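Local atomic coordinates of peptidase S15/CocE/NonD (PDB entry 4PF1), a protein that probably acts as a serine aminopeptidase of the alpha/beta-hydrolase fold, releasing residues from the N-terminal end of peptides. Residues P286-G291 / L318-L323; A180-A185 / N354-F359; P373-Y378 / H386-W391; A273-L278 / S302-K307. All coordinates share one frame; numbering follows the deposited sequence.

How the interactions relate
The four contacts gather around neighbouring strands of the alpha/beta-hydrolase sheet. Interaction 1 pairs two parallel strands, its centre about 7 Å from that of interaction 2, where the next strand, 178-184, is covered by helix 347-365. On the other flank, about 10 Å away between centres, the hairpin of interaction 3 continues the sheet: Leu376 N lies 2.8 Å from Phe321 O. Interaction 4, its centre about 12 Å from that of interaction 1, joins helix 301-309 to helix 274-279; Tyr306 of the former packs on Phe321 and reaches Asp390, just after the hairpin. Gly291 and Phe184 lie near Ser161, His328 and Asp295, whose geometry is consistent with the catalytic triad of this serine peptidase.

Interaction 1: P286-G291 / L318-L323; sequences PMLIVG and LVHFVL
Ile289 gives both backbone polar atoms to strand 319-323. Its O receives Val322 N at 2.7 Å, with 169° at the hydrogen, while its N bonds His320 O at 2.8 Å, so the two bonds straddle Phe321. Met287 repeats the pattern two residues earlier, N to Leu318 O and O to His320 N, and Gly291 N closes the series on Val322 O at 2.8 Å. Between these bonds, Phe321 CA makes a CH...O contact with Ile289 O at 3.5 Å. Leu288 and Val290 turn their backbone polar groups the other way, to strand 178-184, which makes strand 287-292 an interior strand of the parallel part of the mixed sheet. The two strands are consecutive members of a beta-alpha-beta crossover of the alpha/beta-hydrolase fold, joined through helix 301-309. On the face bearing Leu288, Val290, His320 and Val322, Leu288 swings CG anti to its backbone N (chi1 -175°), and its CD1 meets His320 CB at 3.7 Å as well as Val322 CG2. Phe351 of helix 347-365 packs on this side, and His320 ND1 is satisfied by Pro373 O. On the reverse face Ile289 CD1 touches Val319 CG1 at 3.8 Å, under Leu305 of helix 301-309. Just before the strands begin, Pro286 CG rests on Leu318 CD2 at 3.9 Å.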
loop_
_atom_site.group_PDB
_atom_site.type_symbol
_atom_site.label_atom_id
_atom_site.label_comp_id
_atom_site.label_asym_id
_atom_site.label_seq_id
_atom_site.Cartn_x
_atom_site.Cartn_y
_atom_site.Cartn_z
ATOM N N PRO A 286 17.191 35.751 23.044
ATOM C CA PRO A 286 15.816 35.514 22.558
ATOM C C PRO A 286 15.574 34.026 22.299
ATOM O O PRO A 286 16.424 33.352 21.713
ATOM C CB PRO A 286 15.746 36.333 21.263
ATOM C CG PRO A 286 16.864 37.314 21.365
ATOM C CD PRO A 286 17.941 36.621 22.121
ATOM N N MET A 287 14.443 33.511 22.794
ATOM C CA MET A 287 14.111 32.094 22.733
ATOM C C MET A 287 12.770 31.850 22.063
ATOM O O MET A 287 11.771 32.488 22.406
ATOM C CB MET A 287 14.087 31.520 24.161
ATOM C CG MET A 287 14.324 30.026 24.237
ATOM S SD MET A 287 14.322 29.412 25.948
ATOM C CE MET A 287 15.706 30.342 26.644
ATOM N N LEU A 288 12.745 30.888 21.139
ATOM C CA LEU A 288 11.536 30.435 20.468
ATOM C C LEU A 288 11.324 28.961 20.840
ATOM O O LEU A 288 11.891 28.067 20.204
ATOM C CB LEU A 288 11.646 30.647 18.937
ATOM C CG LEU A 288 10.402 30.319 18.079
ATOM C CD1 LEU A 288 9.229 31.242 18.407
ATOM C CD2 LEU A 288 10.727 30.424 16.598
ATOM N N ILE A 289 10.582 28.720 21.933
ATOM C CA ILE A 289 10.327 27.366 22.433
ATOM C C ILE A 289 9.263 26.702 21.560
ATOM O O ILE A 289 8.150 27.212 21.442
ATOM C CB ILE A 289 9.938 27.355 23.941
ATOM C CG1 ILE A 289 10.906 28.231 24.781
ATOM C CG2 ILE A 289 9.885 25.913 24.470
ATOM C CD1 ILE A 289 10.360 28.673 26.142
ATOM N N VAL A 290 9.625 25.577 20.931
ATOM C CA VAL A 290 8.743 24.853 20.018
ATOM C C VAL A 290 8.388 23.490 20.605
ATOM O O VAL A 290 9.245 22.606 20.706
ATOM C CB VAL A 290 9.366 24.716 18.601
ATOM C CG1 VAL A 290 8.306 24.352 17.572
ATOM C CG2 VAL A 290 10.101 25.988 18.187
ATOM N N GLY A 291 7.127 23.343 20.994
ATOM C CA GLY A 291 6.600 22.109 21.561
ATOM C C GLY A 291 5.533 21.466 20.698
ATOM O O GLY A 291 4.907 22.133 19.871
ATOM N N LEU A 318 11.787 38.487 24.946
ATOM C CA LEU A 318 12.714 37.416 24.573
ATOM C C LEU A 318 12.065 36.029 24.414
ATOM O O LEU A 318 12.514 35.260 23.564
ATOM C CB LEU A 318 13.856 37.322 25.610
ATOM C CG LEU A 318 14.689 38.597 25.837
ATOM C CD1 LEU A 318 15.331 38.592 27.207
ATOM C CD2 LEU A 318 15.748 38.772 24.754
ATOM N N VAL A 319 11.057 35.687 25.240
ATOM C CA VAL A 319 10.475 34.337 25.217
ATOM C C VAL A 319 9.172 34.260 24.394
ATOM O O VAL A 319 8.249 35.050 24.595
ATOM C CB VAL A 319 10.270 33.774 26.656
ATOM C CG1 VAL A 319 9.738 32.345 26.625
ATOM C CG2 VAL A 319 11.562 33.833 27.458
ATOM N N HIS A 320 9.115 33.270 23.487
ATOM C CA HIS A 320 7.953 32.936 22.663
ATOM C C HIS A 320 7.710 31.432 22.737
ATOM O O HIS A 320 8.662 30.658 22.642
ATOM C CB HIS A 320 8.156 33.370 21.204
ATOM C CG HIS A 320 8.487 34.817 21.036
ATOM N ND1 HIS A 320 7.498 35.766 20.861
ATOM C CD2 HIS A 320 9.693 35.429 21.008
ATOM C CE1 HIS A 320 8.130 36.921 20.734
ATOM N NE2 HIS A 320 9.453 36.768 20.820
ATOM N N PHE A 321 6.447 31.016 22.910
ATOM C CA PHE A 321 6.094 29.598 22.982
ATOM C C PHE A 321 5.189 29.205 21.815
ATOM O O PHE A 321 4.151 29.829 21.595
ATOM C CB PHE A 321 5.430 29.270 24.334
ATOM C CG PHE A 321 4.927 27.855 24.532
ATOM C CD1 PHE A 321 5.720 26.762 24.195
ATOM C CD2 PHE A 321 3.696 27.617 25.132
ATOM C CE1 PHE A 321 5.259 25.457 24.393
ATOM C CE2 PHE A 321 3.239 26.312 25.338
ATOM C CZ PHE A 321 4.023 25.241 24.966
ATOM N N VAL A 322 5.607 28.180 21.059
ATOM C CA VAL A 322 4.857 27.644 19.924
ATOM C C VAL A 322 4.472 26.201 20.249
ATOM O O VAL A 322 5.340 25.390 20.569
ATOM C CB VAL A 322 5.634 27.751 18.576
ATOM C CG1 VAL A 322 4.804 27.200 17.416
ATOM C CG2 VAL A 322 6.056 29.189 18.292
ATOM N N LEU A 323 3.164 25.898 20.205
ATOM C CA LEU A 323 2.634 24.567 20.486
ATOM C C LEU A 323 1.835 24.072 19.275
ATOM O O LEU A 323 0.715 24.534 19.032
ATOM C CB LEU A 323 1.775 24.608 21.771
ATOM C CG LEU A 323 1.296 23.277 22.375
ATOM C CD1 LEU A 323 2.467 22.344 22.706
ATOM C CD2 LEU A 323 0.496 23.529 23.623
#

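Interaction 2: A180-A185 / N354-F359; sequences AVVPFA and NVMQPF
Phe359 lays the CE2 corner of its ring against strand 180-184, overlapping Ala180 and Val182. CE2 lies 3.8 Å from Ala180 CB and equally far from Val182 CG2, with Val181 O also nearby, so one ring atom meets three successive residues. The Phe359 and Val182 side chains lie alongside one another, pointing opposite ways. One turn earlier on the helix, Met356 reaches out extended as far as its sulfur (chi2 -167°), which puts SD 3.6 Å from Phe184 CZ. The sulfur sits at the ring edge, 78° off the normal, and the two side chains cross at about a right angle: a Met-aromatic contact made edge-on. Val182 is shared, with CG1 against Met356 SD at 3.9 Å and CG2 against Phe359. The strand and helix run at 152° to each other, their axes 10.2 Å apart at the closest, so the helix packs roughly antiparallel to the strand on one face of the alpha/beta-hydrolase sheet. Phe351 of the same helix also packs on Phe184 and touches Met356, and Tyr363 meets the Phe359 ring edge-to-face. An alanine in place of Phe359 would probably open a gap over Ala180 CB and Val182 CG2 and leave Tyr363 without its ring partner. No hydrogen bond crosses the interface, and every touching residue is buried; cohesion therefore rests on dispersion among methyls, rings and sulfur, probably with a small favourable pull between the sulfur and the ring's edge hydrogens.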
loop_
_atom_site.group_PDB
_atom_site.type_symbol
_atom_site.label_atom_id
_atom_site.label_comp_id
_atom_site.label_asym_id
_atom_site.label_seq_id
_atom_site.Cartn_x
_atom_site.Cartn_y
_atom_site.Cartn_z
ATOM N N ALA A 180 20.220 34.373 19.064
ATOM C CA ALA A 180 18.898 33.745 19.251
ATOM C C ALA A 180 19.005 32.229 19.388
ATOM O O ALA A 180 19.991 31.643 18.945
ATOM C CB ALA A 180 17.983 34.086 18.075
ATOM N N VAL A 181 17.973 31.590 19.978
ATOM C CA VAL A 181 17.900 30.127 20.111
ATOM C C VAL A 181 16.489 29.622 19.756
ATOM O O VAL A 181 15.496 30.296 20.044
ATOM C CB VAL A 181 18.350 29.582 21.502
ATOM C CG1 VAL A 181 19.866 29.646 21.672
ATOM C CG2 VAL A 181 17.631 30.286 22.648
ATOM N N VAL A 182 16.411 28.434 19.125
ATOM C CA VAL A 182 15.141 27.791 18.781
ATOM C C VAL A 182 15.167 26.327 19.311
ATOM O O VAL A 182 15.436 25.391 18.545
ATOM C CB VAL A 182 14.787 27.870 17.260
ATOM C CG1 VAL A 182 13.394 27.302 16.990
ATOM C CG2 VAL A 182 14.882 29.302 16.733
ATOM N N PRO A 183 14.920 26.108 20.626
ATOM C CA PRO A 183 14.923 24.728 21.135
ATOM C C PRO A 183 13.598 23.996 20.842
ATOM O O PRO A 183 12.530 24.431 21.284
ATOM C CB PRO A 183 15.178 24.902 22.636
ATOM C CG PRO A 183 14.687 26.275 22.961
ATOM C CD PRO A 183 14.607 27.083 21.694
ATOM N N PHE A 184 13.672 22.910 20.049
ATOM C CA PHE A 184 12.522 22.059 19.713
ATOM C C PHE A 184 12.445 20.884 20.666
ATOM O O PHE A 184 13.483 20.315 21.008
ATOM C CB PHE A 184 12.635 21.508 18.277
ATOM C CG PHE A 184 12.511 22.471 17.124
ATOM C CD1 PHE A 184 13.625 23.156 16.649
ATOM C CD2 PHE A 184 11.324 22.572 16.408
ATOM C CE1 PHE A 184 13.532 23.985 15.526
ATOM C CE2 PHE A 184 11.228 23.410 15.292
ATOM C CZ PHE A 184 12.334 24.107 14.857
ATOM N N ALA A 185 11.227 20.510 21.094
ATOM C CA ALA A 185 10.942 19.324 21.927
ATOM C C ALA A 185 12.140 18.915 22.826
ATOM O O ALA A 185 12.565 17.758 22.803
ATOM C CB ALA A 185 10.566 18.165 21.017
ATOM N N ASN A 354 7.229 30.800 8.074
ATOM C CA ASN A 354 6.514 32.026 8.444
ATOM C C ASN A 354 6.805 32.560 9.852
ATOM O O ASN A 354 6.500 33.723 10.112
ATOM C CB ASN A 354 5.008 31.828 8.283
ATOM C CG ASN A 354 4.594 31.636 6.851
ATOM O OD1 ASN A 354 4.440 32.596 6.094
ATOM N ND2 ASN A 354 4.438 30.388 6.440
ATOM N N VAL A 355 7.343 31.729 10.765
ATOM C CA VAL A 355 7.593 32.166 12.144
ATOM C C VAL A 355 9.087 32.045 12.508
ATOM O O VAL A 355 9.679 33.038 12.928
ATOM C CB VAL A 355 6.698 31.409 13.176
ATOM C CG1 VAL A 355 6.921 31.934 14.595
ATOM C CG2 VAL A 355 5.219 31.486 12.798
ATOM N N MET A 356 9.686 30.836 12.361
ATOM C CA MET A 356 11.082 30.585 12.746
ATOM C C MET A 356 12.093 31.371 11.892
ATOM O O MET A 356 12.991 31.994 12.458
ATOM C CB MET A 356 11.416 29.083 12.716
ATOM C CG MET A 356 12.742 28.753 13.406
ATOM S SD MET A 356 13.369 27.086 13.084
ATOM C CE MET A 356 13.732 27.200 11.347
ATOM N N GLN A 357 11.974 31.323 10.550
ATOM C CA GLN A 357 12.913 32.039 9.680
ATOM C C GLN A 357 12.828 33.583 9.887
ATOM O O GLN A 357 13.880 34.181 10.105
ATOM C CB GLN A 357 12.744 31.650 8.198
ATOM C CG GLN A 357 13.960 32.004 7.314
ATOM C CD GLN A 357 15.292 31.476 7.832
ATOM O OE1 GLN A 357 15.415 30.336 8.303
ATOM N NE2 GLN A 357 16.329 32.293 7.725
ATOM N N PRO A 358 11.629 34.237 9.952
ATOM C CA PRO A 358 11.610 35.692 10.214
ATOM C C PRO A 358 12.156 36.042 11.607
ATOM O O PRO A 358 12.770 37.095 11.764
ATOM C CB PRO A 358 10.129 36.063 10.075
ATOM C CG PRO A 358 9.537 34.968 9.257
ATOM C CD PRO A 358 10.262 33.737 9.704
ATOM N N PHE A 359 11.970 35.139 12.601
ATOM C CA PHE A 359 12.525 35.294 13.953
ATOM C C PHE A 359 14.058 35.359 13.865
ATOM O O PHE A 359 14.662 36.311 14.359
ATOM C CB PHE A 359 12.071 34.123 14.863
ATOM C CG PHE A 359 12.771 34.008 16.202
ATOM C CD1 PHE A 359 12.375 34.789 17.283
ATOM C CD2 PHE A 359 13.796 33.087 16.394
ATOM C CE1 PHE A 359 13.006 34.665 18.526
ATOM C CE2 PHE A 359 14.429 32.968 17.636
ATOM C CZ PHE A 359 14.032 33.759 18.692
#

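Interaction 3: P373-Y378 / H386-W391; sequences PRVLSY and HRYDDW
Val375 and Tyr388 form a hydrogen-bonded antiparallel pair, Val375 N to Tyr388 O at 2.9 Å and Tyr388 N to Val375 O at 2.8 Å. Ser377 and His386 repeat it, His386 N reaching Ser377 O at 2.8 Å; between them Leu376 and Arg387 are a non-hydrogen-bonded pair. Just outside the paired strands, a water joins Arg374 N (3.1 Å) to Asp389 OD1, and Trp391 N is held by Asp390 OD1. The polar side-chain ends are satisfied from outside: His386 NE2 by Glu379, Trp391 NE1 by Gln561, and Ser377 OG, set anti to its backbone N (chi1 172°) and 3.6 Å from Trp391 CZ3, by Ser563. Arg387 forms a salt bridge with Asp371 while one face of its guanidinium is met by Pro373, whose CB stands 4.0 Å above the centre of the plane. On the face of Val375, Val375 CG2 meets Trp391 CB at 3.9 Å, and Ser377 CB rests by the Tyr388 ring. This beta hairpin ends the main sheet: strand 375-379 bonds to strand 319-324, and 384-388 is outermost within the chain. Tyr306 of helix 301-309 packs on Arg374, Val375 and Trp391, while Leu376 turns to Val355 of helix 347-365.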
loop_
_atom_site.group_PDB
_atom_site.type_symbol
_atom_site.label_atom_id
_atom_site.label_comp_id
_atom_site.label_asym_id
_atom_site.label_seq_id
_atom_site.Cartn_x
_atom_site.Cartn_y
_atom_site.Cartn_z
ATOM N N PRO A 373 3.403 36.290 18.448
ATOM C CA PRO A 373 2.710 36.382 19.741
ATOM C C PRO A 373 3.497 35.707 20.867
ATOM O O PRO A 373 4.458 34.972 20.604
ATOM C CB PRO A 373 1.387 35.658 19.479
ATOM C CG PRO A 373 1.707 34.669 18.414
ATOM C CD PRO A 373 2.713 35.358 17.528
ATOM N N ARG A 374 3.089 35.958 22.121
ATOM C CA ARG A 374 3.680 35.323 23.296
ATOM C C ARG A 374 3.509 33.811 23.176
ATOM O O ARG A 374 4.459 33.059 23.395
ATOM C CB ARG A 374 3.002 35.851 24.577
ATOM C CG ARG A 374 3.694 35.446 25.882
ATOM C CD ARG A 374 4.730 36.460 26.360
ATOM N NE ARG A 374 4.269 37.849 26.249
ATOM C CZ ARG A 374 3.571 38.488 27.184
ATOM N NH1 ARG A 374 3.197 39.747 26.997
ATOM N NH2 ARG A 374 3.234 37.871 28.311
ATOM N N VAL A 375 2.294 33.377 22.777
ATOM C CA VAL A 375 1.952 31.971 22.593
ATOM C C VAL A 375 1.274 31.782 21.223
ATOM O O VAL A 375 0.329 32.498 20.881
ATOM C CB VAL A 375 1.078 31.419 23.762
ATOM C CG1 VAL A 375 0.592 29.998 23.477
ATOM C CG2 VAL A 375 1.839 31.462 25.086
ATOM N N LEU A 376 1.793 30.836 20.439
ATOM C CA LEU A 376 1.247 30.457 19.146
ATOM C C LEU A 376 0.790 29.013 19.277
ATOM O O LEU A 376 1.618 28.113 19.408
ATOM C CB LEU A 376 2.305 30.651 18.037
ATOM C CG LEU A 376 1.852 30.449 16.583
ATOM C CD1 LEU A 376 0.726 31.415 16.200
ATOM C CD2 LEU A 376 3.016 30.622 15.634
ATOM N N SER A 377 -0.528 28.812 19.400
ATOM C CA SER A 377 -1.094 27.492 19.663
ATOM C C SER A 377 -1.992 27.013 18.532
ATOM O O SER A 377 -2.878 27.743 18.081
ATOM C CB SER A 377 -1.872 27.509 20.977
ATOM O OG SER A 377 -2.601 26.311 21.187
ATOM N N TYR A 378 -1.768 25.771 18.088
ATOM C CA TYR A 378 -2.609 25.140 17.079
ATOM C C TYR A 378 -3.677 24.346 17.787
ATOM O O TYR A 378 -3.368 23.488 18.620
ATOM C CB TYR A 378 -1.787 24.244 16.145
ATOM C CG TYR A 378 -2.572 23.674 14.979
ATOM C CD1 TYR A 378 -3.377 22.547 15.138
ATOM C CD2 TYR A 378 -2.453 24.216 13.703
ATOM C CE1 TYR A 378 -4.068 21.993 14.060
ATOM C CE2 TYR A 378 -3.143 23.672 12.618
ATOM C CZ TYR A 378 -3.943 22.555 12.801
ATOM O OH TYR A 378 -4.593 21.995 11.731
ATOM N N HIS A 386 -3.714 30.022 16.729
ATOM C CA HIS A 386 -4.211 31.146 17.514
ATOM C C HIS A 386 -3.078 31.955 18.105
ATOM O O HIS A 386 -2.033 31.405 18.450
ATOM C CB HIS A 386 -5.136 30.663 18.644
ATOM C CG HIS A 386 -6.327 29.894 18.175
ATOM N ND1 HIS A 386 -7.412 30.527 17.597
ATOM C CD2 HIS A 386 -6.581 28.567 18.243
ATOM C CE1 HIS A 386 -8.279 29.567 17.318
ATOM N NE2 HIS A 386 -7.820 28.372 17.685
ATOM N N ARG A 387 -3.302 33.265 18.245
ATOM C CA ARG A 387 -2.383 34.192 18.899
ATOM C C ARG A 387 -2.850 34.375 20.339
ATOM O O ARG A 387 -3.962 34.864 20.561
ATOM C CB ARG A 387 -2.357 35.546 18.165
ATOM C CG ARG A 387 -1.764 35.501 16.758
ATOM C CD ARG A 387 -1.832 36.868 16.089
ATOM N NE ARG A 387 -1.072 37.879 16.832
ATOM C CZ ARG A 387 0.192 38.205 16.576
ATOM N NH1 ARG A 387 0.844 37.626 15.575
ATOM N NH2 ARG A 387 0.809 39.119 17.312
ATOM N N TYR A 388 -2.052 33.915 21.313
ATOM C CA TYR A 388 -2.411 34.029 22.727
ATOM C C TYR A 388 -1.382 34.858 23.486
ATOM O O TYR A 388 -0.203 34.849 23.132
ATOM C CB TYR A 388 -2.561 32.637 23.381
ATOM C CG TYR A 388 -3.737 31.813 22.888
ATOM C CD1 TYR A 388 -4.972 32.406 22.625
ATOM C CD2 TYR A 388 -3.645 30.429 22.779
ATOM C CE1 TYR A 388 -6.064 31.648 22.198
ATOM C CE2 TYR A 388 -4.734 29.659 22.369
ATOM C CZ TYR A 388 -5.943 30.273 22.078
ATOM O OH TYR A 388 -7.011 29.518 21.657
ATOM N N ASP A 389 -1.828 35.568 24.537
ATOM C CA ASP A 389 -0.958 36.402 25.368
ATOM C C ASP A 389 -0.333 35.594 26.506
ATOM O O ASP A 389 0.669 36.020 27.086
ATOM C CB ASP A 389 -1.742 37.597 25.936
ATOM C CG ASP A 389 -2.199 38.590 24.884
ATOM O OD1 ASP A 389 -1.428 38.844 23.929
ATOM O OD2 ASP A 389 -3.309 39.146 25.036
ATOM N N ASP A 390 -0.936 34.434 26.829
ATOM C CA ASP A 390 -0.485 33.537 27.894
ATOM C C ASP A 390 -0.961 32.106 27.615
ATOM O O ASP A 390 -1.842 31.900 26.772
ATOM C CB ASP A 390 -1.023 34.025 29.261
ATOM C CG ASP A 390 -0.208 33.611 30.482
ATOM O OD1 ASP A 390 0.628 32.682 30.359
ATOM O OD2 ASP A 390 -0.422 34.199 31.565
ATOM N N TRP A 391 -0.378 31.120 28.323
ATOM C CA TRP A 391 -0.793 29.729 28.208
ATOM C C TRP A 391 -1.164 29.169 29.597
ATOM O O TRP A 391 -0.302 29.101 30.476
ATOM C CB TRP A 391 0.276 28.868 27.523
ATOM C CG TRP A 391 -0.183 27.463 27.262
ATOM C CD1 TRP A 391 0.244 26.331 27.891
ATOM C CD2 TRP A 391 -1.225 27.054 26.363
ATOM N NE1 TRP A 391 -0.434 25.236 27.409
ATOM C CE2 TRP A 391 -1.345 25.650 26.472
ATOM C CE3 TRP A 391 -2.054 27.736 25.453
ATOM C CZ2 TRP A 391 -2.253 24.915 25.700
ATOM C CZ3 TRP A 391 -2.968 27.007 24.707
ATOM C CH2 TRP A 391 -3.068 25.615 24.839
HETATM O O HOH W 1 1.007 38.170 22.409
#

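Interaction 4: A273-L278 / S302-K307; sequences AMDKML and SPKLYK
Asp275 and Lys304 form the polar core of this helix pair, Lys304 NZ giving a salt-bridged hydrogen bond of 2.8 Å to Asp275 OD2. The ammonium comes from above the carboxylate, 38° out of its plane. Asp275 CG sits between its backbone N and carbonyl carbon (chi1 61°), where Lys304 CG packs on it at 3.7 Å before the lysine chain bends back to the oxygen. The tight part lies beside this bridge. Asp275 CA and Leu305 CA approach to 5.3 Å, and the buried Leu278 CD1 meets Leu305 CD2 at 3.7 Å. The other side is looser and more open, with two partly exposed lysines and a water. That water donates to Asp275 OD1 at 2.7 Å and weakly accepts from Lys304 NZ. Lys276 NZ lies 3.5 Å from Lys304 NZ, a like-charge approach probably eased by Asp275 OD2, which faces both ammoniums from one side; the bridge from Lys276 NZ to Asp275 OD2 is long. Tyr300 OH also bonds Lys304 NZ. A methionine in place of Lys304 would probably leave the buried Asp275 carboxylate without its close ammonium partner, with the long bridge to Lys276 remaining, and the water without its weak donor. The helices run side by side at 22°, their axes 9.2 Å apart. Helix 301-309 presses Leu305 on Ile289 of strand 287-292 as the crossover helix of the alpha/beta-hydrolase sheet, and helix 274-279 covers its flank while setting Met274 against helix 162-169.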
loop_
_atom_site.group_PDB
_atom_site.type_symbol
_atom_site.label_atom_id
_atom_site.label_comp_id
_atom_site.label_asym_id
_atom_site.label_seq_id
_atom_site.Cartn_x
_atom_site.Cartn_y
_atom_site.Cartn_z
ATOM N N ALA A 273 17.104 19.382 36.396
ATOM C CA ALA A 273 15.882 19.914 35.771
ATOM C C ALA A 273 16.179 21.257 35.094
ATOM O O ALA A 273 16.562 22.220 35.761
ATOM C CB ALA A 273 14.780 20.066 36.809
ATOM N N MET A 274 16.091 21.279 33.755
ATOM C CA MET A 274 16.432 22.432 32.920
ATOM C C MET A 274 15.555 23.652 33.182
ATOM O O MET A 274 16.048 24.772 33.080
ATOM C CB MET A 274 16.387 22.055 31.435
ATOM C CG MET A 274 17.457 21.052 31.047
ATOM S SD MET A 274 19.120 21.650 31.440
ATOM C CE MET A 274 19.457 22.606 29.951
ATOM N N ASP A 275 14.269 23.444 33.526
ATOM C CA ASP A 275 13.350 24.539 33.852
ATOM C C ASP A 275 13.778 25.221 35.161
ATOM O O ASP A 275 13.800 26.447 35.236
ATOM C CB ASP A 275 11.895 24.029 33.949
ATOM C CG ASP A 275 11.661 22.985 35.025
ATOM O OD1 ASP A 275 12.335 21.930 34.987
ATOM O OD2 ASP A 275 10.807 23.221 35.900
ATOM N N LYS A 276 14.164 24.418 36.170
ATOM C CA LYS A 276 14.597 24.915 37.475
ATOM C C LYS A 276 15.985 25.569 37.371
ATOM O O LYS A 276 16.206 26.623 37.973
ATOM C CB LYS A 276 14.589 23.781 38.513
ATOM C CG LYS A 276 13.180 23.300 38.863
ATOM C CD LYS A 276 13.190 21.995 39.651
ATOM C CE LYS A 276 11.799 21.510 39.993
ATOM N NZ LYS A 276 11.084 20.960 38.807
ATOM N N MET A 277 16.888 24.977 36.554
ATOM C CA MET A 277 18.244 25.488 36.316
ATOM C C MET A 277 18.206 26.849 35.573
ATOM O O MET A 277 18.800 27.813 36.057
ATOM C CB MET A 277 19.077 24.451 35.529
ATOM C CG MET A 277 20.567 24.769 35.468
ATOM S SD MET A 277 21.008 25.859 34.084
ATOM C CE MET A 277 21.066 24.677 32.744
ATOM N N LEU A 278 17.506 26.923 34.413
ATOM C CA LEU A 278 17.402 28.158 33.611
ATOM C C LEU A 278 16.714 29.305 34.376
ATOM O O LEU A 278 16.995 30.476 34.099
ATOM C CB LEU A 278 16.662 27.902 32.285
ATOM C CG LEU A 278 17.484 27.244 31.173
ATOM C CD1 LEU A 278 16.593 26.498 30.214
ATOM C CD2 LEU A 278 18.300 28.266 30.414
ATOM N N SER A 302 8.878 21.531 26.954
ATOM C CA SER A 302 8.586 22.821 26.317
ATOM C C SER A 302 7.515 23.672 27.068
ATOM O O SER A 302 7.813 24.833 27.366
ATOM C CB SER A 302 8.206 22.625 24.855
ATOM O OG SER A 302 9.242 21.939 24.169
ATOM N N PRO A 303 6.309 23.147 27.443
ATOM C CA PRO A 303 5.359 23.995 28.195
ATOM C C PRO A 303 5.880 24.392 29.583
ATOM O O PRO A 303 5.621 25.513 30.025
ATOM C CB PRO A 303 4.100 23.134 28.289
ATOM C CG PRO A 303 4.554 21.753 28.064
ATOM C CD PRO A 303 5.743 21.807 27.179
ATOM N N LYS A 304 6.647 23.496 30.254
ATOM C CA LYS A 304 7.242 23.799 31.566
ATOM C C LYS A 304 8.318 24.891 31.418
ATOM O O LYS A 304 8.452 25.738 32.302
ATOM C CB LYS A 304 7.825 22.529 32.225
ATOM C CG LYS A 304 8.260 22.717 33.686
ATOM C CD LYS A 304 7.105 22.533 34.676
ATOM C CE LYS A 304 7.465 22.970 36.079
ATOM N NZ LYS A 304 8.410 22.033 36.744
ATOM N N LEU A 305 9.050 24.897 30.272
ATOM C CA LEU A 305 10.060 25.918 29.967
ATOM C C LEU A 305 9.419 27.289 29.863
ATOM O O LEU A 305 9.889 28.222 30.506
ATOM C CB LEU A 305 10.815 25.601 28.663
ATOM C CG LEU A 305 12.030 24.697 28.765
ATOM C CD1 LEU A 305 12.616 24.440 27.387
ATOM C CD2 LEU A 305 13.096 25.289 29.690
ATOM N N TYR A 306 8.322 27.412 29.073
ATOM C CA TYR A 306 7.602 28.678 28.937
ATOM C C TYR A 306 7.068 29.144 30.299
ATOM O O TYR A 306 7.206 30.315 30.628
ATOM C CB TYR A 306 6.452 28.576 27.905
ATOM C CG TYR A 306 5.507 29.764 27.938
ATOM C CD1 TYR A 306 5.866 30.983 27.367
ATOM C CD2 TYR A 306 4.285 29.689 28.599
ATOM C CE1 TYR A 306 5.013 32.084 27.416
ATOM C CE2 TYR A 306 3.434 30.791 28.676
ATOM C CZ TYR A 306 3.805 31.989 28.088
ATOM O OH TYR A 306 2.961 33.071 28.157
ATOM N N LYS A 307 6.475 28.218 31.088
ATOM C CA LYS A 307 5.887 28.514 32.402
ATOM C C LYS A 307 6.893 29.169 33.364
ATOM O O LYS A 307 6.523 30.099 34.083
ATOM C CB LYS A 307 5.301 27.238 33.035
ATOM C CG LYS A 307 4.487 27.494 34.313
ATOM C CD LYS A 307 3.777 26.238 34.844
ATOM C CE LYS A 307 4.679 25.298 35.619
ATOM N NZ LYS A 307 5.229 25.916 36.859
HETATM O O HOH W 2 10.829 20.012 36.165
#